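PDB 1WR2: hypothetical protein PH1789 from Pyrococcus horikoshii, which is of unknown function but belongs by sequence to the ATP-grasp family of proteins with mixed alpha and beta structure. Local coordinates for residues 37-51 with 106-118. Numbering follows the deposited sequence.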
loop_
_atom_site.group_PDB
_atom_site.type_symbol
_atom_site.label_atom_id
_atom_site.label_comp_id
_atom_site.label_asym_id
_atom_site.label_seq_id
_atom_site.Cartn_x
_atom_site.Cartn_y
_atom_site.Cartn_z
ATOM N N PRO A 37 -5.504 -0.074 7.747
ATOM C CA PRO A 37 -6.053 -0.866 8.851
ATOM C C PRO A 37 -4.984 -1.457 9.766
ATOM O O PRO A 37 -3.809 -1.549 9.394
ATOM C CB PRO A 37 -6.865 -1.935 8.126
ATOM C CG PRO A 37 -6.035 -2.180 6.898
ATOM C CD PRO A 37 -5.671 -0.777 6.462
ATOM N N GLU A 38 -5.396 -1.856 10.966
ATOM C CA GLU A 38 -4.471 -2.432 11.933
ATOM C C GLU A 38 -3.843 -3.718 11.411
ATOM O O GLU A 38 -4.547 -4.613 10.941
ATOM C CB GLU A 38 -5.199 -2.727 13.248
ATOM C CG GLU A 38 -4.289 -3.133 14.401
ATOM C CD GLU A 38 -3.338 -2.024 14.812
ATOM O OE1 GLU A 38 -3.768 -0.854 14.857
ATOM O OE2 GLU A 38 -2.163 -2.321 15.101
ATOM N N GLU A 39 -2.515 -3.791 11.488
ATOM C CA GLU A 39 -1.748 -4.960 11.056
ATOM C C GLU A 39 -0.586 -5.132 12.016
ATOM O O GLU A 39 -0.029 -4.149 12.507
ATOM C CB GLU A 39 -1.201 -4.769 9.643
ATOM C CG GLU A 39 -2.263 -4.681 8.581
ATOM C CD GLU A 39 -1.713 -4.252 7.233
ATOM O OE1 GLU A 39 -2.490 -4.276 6.258
ATOM O OE2 GLU A 39 -0.517 -3.890 7.150
ATOM N N LYS A 40 -0.215 -6.377 12.290
ATOM C CA LYS A 40 0.884 -6.626 13.209
ATOM C C LYS A 40 2.035 -7.362 12.543
ATOM O O LYS A 40 1.825 -8.223 11.693
ATOM C CB LYS A 40 0.403 -7.431 14.417
ATOM C CG LYS A 40 -0.360 -6.639 15.471
ATOM C CD LYS A 40 -1.791 -6.373 15.064
ATOM C CE LYS A 40 -2.635 -6.027 16.283
ATOM N NZ LYS A 40 -2.063 -4.890 17.052
ATOM N N LEU A 41 3.251 -7.019 12.942
ATOM C CA LEU A 41 4.444 -7.650 12.386
ATOM C C LEU A 41 4.937 -8.748 13.318
ATOM O O LEU A 41 5.519 -8.475 14.368
ATOM C CB LEU A 41 5.557 -6.615 12.184
ATOM C CG LEU A 41 6.870 -7.170 11.615
ATOM C CD1 LEU A 41 6.613 -7.800 10.275
ATOM C CD2 LEU A 41 7.896 -6.062 11.489
ATOM N N ALA A 42 4.701 -9.995 12.934
ATOM C CA ALA A 42 5.129 -11.131 13.741
ATOM C C ALA A 42 6.580 -11.502 13.426
ATOM O O ALA A 42 6.971 -11.569 12.269
ATOM C CB ALA A 42 4.209 -12.326 13.476
ATOM N N LYS A 43 7.381 -11.734 14.460
ATOM C CA LYS A 43 8.774 -12.116 14.261
ATOM C C LYS A 43 8.906 -13.633 14.385
ATOM O O LYS A 43 9.909 -14.207 13.975
ATOM C CB LYS A 43 9.678 -11.435 15.294
ATOM C CG LYS A 43 9.701 -9.909 15.202
ATOM C CD LYS A 43 10.190 -9.447 13.838
ATOM C CE LYS A 43 10.178 -7.919 13.708
ATOM N NZ LYS A 43 11.153 -7.253 14.619
ATOM N N THR A 44 7.892 -14.274 14.965
ATOM C CA THR A 44 7.888 -15.733 15.136
ATOM C C THR A 44 6.490 -16.265 14.864
ATOM O O THR A 44 5.524 -15.494 14.809
ATOM C CB THR A 44 8.262 -16.163 16.577
ATOM O OG1 THR A 44 7.249 -15.720 17.486
ATOM C CG2 THR A 44 9.609 -15.572 16.993
ATOM N N LEU A 45 6.380 -17.581 14.695
ATOM C CA LEU A 45 5.085 -18.196 14.445
ATOM C C LEU A 45 4.194 -18.032 15.677
ATOM O O LEU A 45 2.989 -17.808 15.552
ATOM C CB LEU A 45 5.260 -19.680 14.097
ATOM C CG LEU A 45 4.001 -20.544 13.985
ATOM C CD1 LEU A 45 3.018 -19.952 12.998
ATOM C CD2 LEU A 45 4.419 -21.944 13.551
ATOM N N ASP A 46 4.783 -18.137 16.868
ATOM C CA ASP A 46 4.004 -17.963 18.088
ATOM C C ASP A 46 3.398 -16.565 18.096
ATOM O O ASP A 46 2.218 -16.390 18.399
ATOM C CB ASP A 46 4.871 -18.149 19.338
ATOM C CG ASP A 46 5.159 -19.606 19.637
ATOM O OD1 ASP A 46 4.213 -20.421 19.593
ATOM O OD2 ASP A 46 6.327 -19.935 19.925
ATOM N N GLU A 47 4.209 -15.570 17.753
ATOM C CA GLU A 47 3.730 -14.193 17.715
ATOM C C GLU A 47 2.575 -14.042 16.730
ATOM O O GLU A 47 1.576 -13.388 17.028
ATOM C CB GLU A 47 4.863 -13.248 17.318
ATOM C CG GLU A 47 5.752 -12.813 18.476
ATOM C CD GLU A 47 6.844 -11.863 18.029
ATOM O OE1 GLU A 47 6.589 -11.049 17.115
ATOM O OE2 GLU A 47 7.953 -11.917 18.600
ATOM N N ALA A 48 2.716 -14.649 15.557
ATOM C CA ALA A 48 1.684 -14.571 14.533
ATOM C C ALA A 48 0.383 -15.173 15.044
ATOM O O ALA A 48 -0.696 -14.639 14.804
ATOM C CB ALA A 48 2.139 -15.293 13.271
ATOM N N LEU A 49 0.485 -16.294 15.750
ATOM C CA LEU A 49 -0.701 -16.948 16.281
ATOM C C LEU A 49 -1.435 -16.019 17.250
ATOM O O LEU A 49 -2.667 -15.962 17.249
ATOM C CB LEU A 49 -0.311 -18.258 16.972
ATOM C CG LEU A 49 0.232 -19.339 16.034
ATOM C CD1 LEU A 49 0.665 -20.548 16.842
ATOM C CD2 LEU A 49 -0.846 -19.726 15.013
ATOM N N GLU A 50 -0.672 -15.288 18.062
ATOM C CA GLU A 50 -1.240 -14.344 19.024
ATOM C C GLU A 50 -1.956 -13.205 18.306
ATOM O O GLU A 50 -3.117 -12.911 18.596
ATOM C CB GLU A 50 -0.141 -13.736 19.899
ATOM C CG GLU A 50 0.578 -14.705 20.815
ATOM C CD GLU A 50 1.591 -13.998 21.710
ATOM O OE1 GLU A 50 2.583 -13.447 21.178
ATOM O OE2 GLU A 50 1.385 -13.986 22.943
ATOM N N TYR A 51 -1.246 -12.558 17.380
ATOM C CA TYR A 51 -1.801 -11.443 16.612
ATOM C C TYR A 51 -3.038 -11.861 15.825
ATOM O O TYR A 51 -3.976 -11.079 15.675
ATOM C CB TYR A 51 -0.762 -10.879 15.636
ATOM C CG TYR A 51 0.433 -10.208 16.285
ATOM C CD1 TYR A 51 0.269 -9.326 17.351
ATOM C CD2 TYR A 51 1.722 -10.413 15.793
ATOM C CE1 TYR A 51 1.364 -8.658 17.911
ATOM C CE2 TYR A 51 2.823 -9.751 16.342
ATOM C CZ TYR A 51 2.635 -8.875 17.400
ATOM O OH TYR A 51 3.713 -8.204 17.937
ATOM N N GLU A 106 16.876 -11.240 3.524
ATOM C CA GLU A 106 16.814 -10.917 4.942
ATOM C C GLU A 106 15.320 -10.986 5.275
ATOM O O GLU A 106 14.512 -10.336 4.615
ATOM C CB GLU A 106 17.350 -9.502 5.201
ATOM C CG GLU A 106 16.966 -8.934 6.571
ATOM C CD GLU A 106 17.584 -7.578 6.862
ATOM O OE1 GLU A 106 17.653 -6.733 5.946
ATOM O OE2 GLU A 106 17.987 -7.349 8.021
ATOM N N ILE A 107 14.939 -11.795 6.263
ATOM C CA ILE A 107 13.528 -11.893 6.622
ATOM C C ILE A 107 13.281 -10.986 7.821
ATOM O O ILE A 107 13.779 -11.242 8.911
ATOM C CB ILE A 107 13.125 -13.340 6.984
ATOM C CG1 ILE A 107 13.529 -14.300 5.862
ATOM C CG2 ILE A 107 11.619 -13.420 7.197
ATOM C CD1 ILE A 107 12.836 -14.043 4.533
ATOM N N LEU A 108 12.530 -9.913 7.610
ATOM C CA LEU A 108 12.241 -8.972 8.684
ATOM C C LEU A 108 11.079 -9.423 9.556
ATOM O O LEU A 108 10.884 -8.904 10.657
ATOM C CB LEU A 108 11.927 -7.588 8.109
ATOM C CG LEU A 108 13.064 -6.890 7.360
ATOM C CD1 LEU A 108 12.583 -5.536 6.848
ATOM C CD2 LEU A 108 14.250 -6.716 8.293
ATOM N N GLY A 109 10.306 -10.382 9.059
ATOM C CA GLY A 109 9.168 -10.874 9.813
ATOM C C GLY A 109 7.988 -11.133 8.900
ATOM O O GLY A 109 8.133 -11.091 7.683
ATOM N N VAL A 110 6.823 -11.406 9.480
ATOM C CA VAL A 110 5.626 -11.672 8.695
ATOM C C VAL A 110 4.487 -10.768 9.120
ATOM O O VAL A 110 4.150 -10.685 10.301
ATOM C CB VAL A 110 5.160 -13.130 8.846
ATOM C CG1 VAL A 110 3.882 -13.345 8.053
ATOM C CG2 VAL A 110 6.245 -14.064 8.366
ATOM N N LEU A 111 3.895 -10.087 8.152
ATOM C CA LEU A 111 2.796 -9.189 8.443
ATOM C C LEU A 111 1.506 -9.994 8.563
ATOM O O LEU A 111 1.157 -10.781 7.669
ATOM C CB LEU A 111 2.681 -8.139 7.327
ATOM C CG LEU A 111 1.998 -6.813 7.667
ATOM C CD1 LEU A 111 2.593 -6.248 8.947
ATOM C CD2 LEU A 111 2.181 -5.826 6.518
ATOM N N VAL A 112 0.825 -9.829 9.693
ATOM C CA VAL A 112 -0.445 -10.507 9.936
ATOM C C VAL A 112 -1.488 -9.410 9.796
ATOM O O VAL A 112 -1.509 -8.473 10.591
ATOM C CB VAL A 112 -0.538 -11.088 11.365
ATOM C CG1 VAL A 112 -1.838 -11.851 11.525
ATOM C CG2 VAL A 112 0.645 -11.980 11.651
ATOM N N ALA A 113 -2.345 -9.524 8.789
ATOM C CA ALA A 113 -3.355 -8.510 8.548
ATOM C C ALA A 113 -4.745 -9.108 8.428
ATOM O O ALA A 113 -4.912 -10.322 8.359
ATOM C CB ALA A 113 -3.015 -7.741 7.282
ATOM N N PRO A 114 -5.768 -8.249 8.387
ATOM C CA PRO A 114 -7.135 -8.749 8.271
ATOM C C PRO A 114 -7.568 -8.946 6.821
ATOM O O PRO A 114 -6.949 -8.416 5.888
ATOM C CB PRO A 114 -7.945 -7.663 8.972
ATOM C CG PRO A 114 -7.209 -6.405 8.539
ATOM C CD PRO A 114 -5.751 -6.808 8.707
ATOM N N MET A 115 -8.616 -9.744 6.642
ATOM C CA MET A 115 -9.185 -9.970 5.324
ATOM C C MET A 115 -10.172 -8.823 5.156
ATOM O O MET A 115 -11.292 -8.864 5.676
ATOM C CB MET A 115 -9.914 -11.313 5.275
ATOM C CG MET A 115 -9.007 -12.506 4.997
ATOM S SD MET A 115 -8.304 -12.448 3.327
ATOM C CE MET A 115 -9.728 -12.972 2.363
ATOM N N LEU A 116 -9.744 -7.791 4.442
ATOM C CA LEU A 116 -10.572 -6.618 4.236
ATOM C C LEU A 116 -11.737 -6.857 3.286
ATOM O O LEU A 116 -11.632 -7.635 2.335
ATOM C CB LEU A 116 -9.708 -5.465 3.722
ATOM C CG LEU A 116 -8.598 -5.008 4.675
ATOM C CD1 LEU A 116 -7.709 -3.998 3.968
ATOM C CD2 LEU A 116 -9.213 -4.405 5.933
ATOM N N LYS A 117 -12.857 -6.197 3.559
ATOM C CA LYS A 117 -14.018 -6.338 2.699
ATOM C C LYS A 117 -13.653 -5.722 1.354
ATOM O O LYS A 117 -13.185 -4.583 1.286
ATOM C CB LYS A 117 -15.223 -5.591 3.272
ATOM C CG LYS A 117 -16.499 -5.800 2.461
ATOM C CD LYS A 117 -17.427 -4.602 2.548
ATOM C CE LYS A 117 -17.771 -4.252 3.982
ATOM N NZ LYS A 117 -18.656 -3.059 4.032
ATOM N N PRO A 118 -13.854 -6.472 0.262
ATOM C CA PRO A 118 -13.522 -5.927 -1.053
ATOM C C PRO A 118 -14.362 -4.702 -1.401
ATOM O O PRO A 118 -15.473 -4.527 -0.893
ATOM C CB PRO A 118 -13.777 -7.107 -1.989
ATOM C CG PRO A 118 -14.854 -7.868 -1.286
ATOM C CD PRO A 118 -14.396 -7.836 0.148
#
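Strand 40-42 pairs antiparallel with strand 109-114 through two hydrogen-bonded pairs, Lys40 with Val112 and Ala42 with Val110. Each pair exchanges two backbone bonds, and that from Val112 N to Lys40 O (2.8 Å) is almost straight, at 177°. The tight part lies around Val112, where buried side chains meet. Val112 CB stands 4.3 Å from Tyr51 CB, while Val112 CG2 meets both Ala42 CB and Ala48 CB at 4.0 Å. With chi1 at -177°, Val112 swings CG2 to the side of its own backbone N and so toward both alanines. A branched valine thus fills the space between strand and helix, and the two small alanines let helix 45-55 settle close to the sheet. Lys40 CB sits over the centre of one face of the Tyr51 ring, 3.3 Å above its plane, so the lysine's aliphatic root serves as packing while its amine runs outward to a salt bridge with Glu38.

The other face is mixed in character. Leu41 CB is 4.4 Å from Leu111 CD1, which also lies 3.5 Å from Lys40 O. Glu39 packs its methylenes, CG lying 3.4 Å from Ala113 CB, while its carboxylate pairs with Lys26 of helix 22-30. The margin is more open: exposed Glu38 adds little to the contact, and exposed Lys43 bends its methylenes over Leu108 O. Gly109, at phi 141°, brings CA close to Ala42 O, an approach suited to a residue without a side chain.

This edge pairing completes a four-stranded antiparallel sheet within the ATP-grasp range, strand 109-114 bonding on its far edge to strand 59-64. Helix 84-101 packs Trp91 against Ala48 and Val110, whereas helix 22-30 brings Tyr23 to Leu41 and Leu111, whose apolar branches suit that aromatic neighbour.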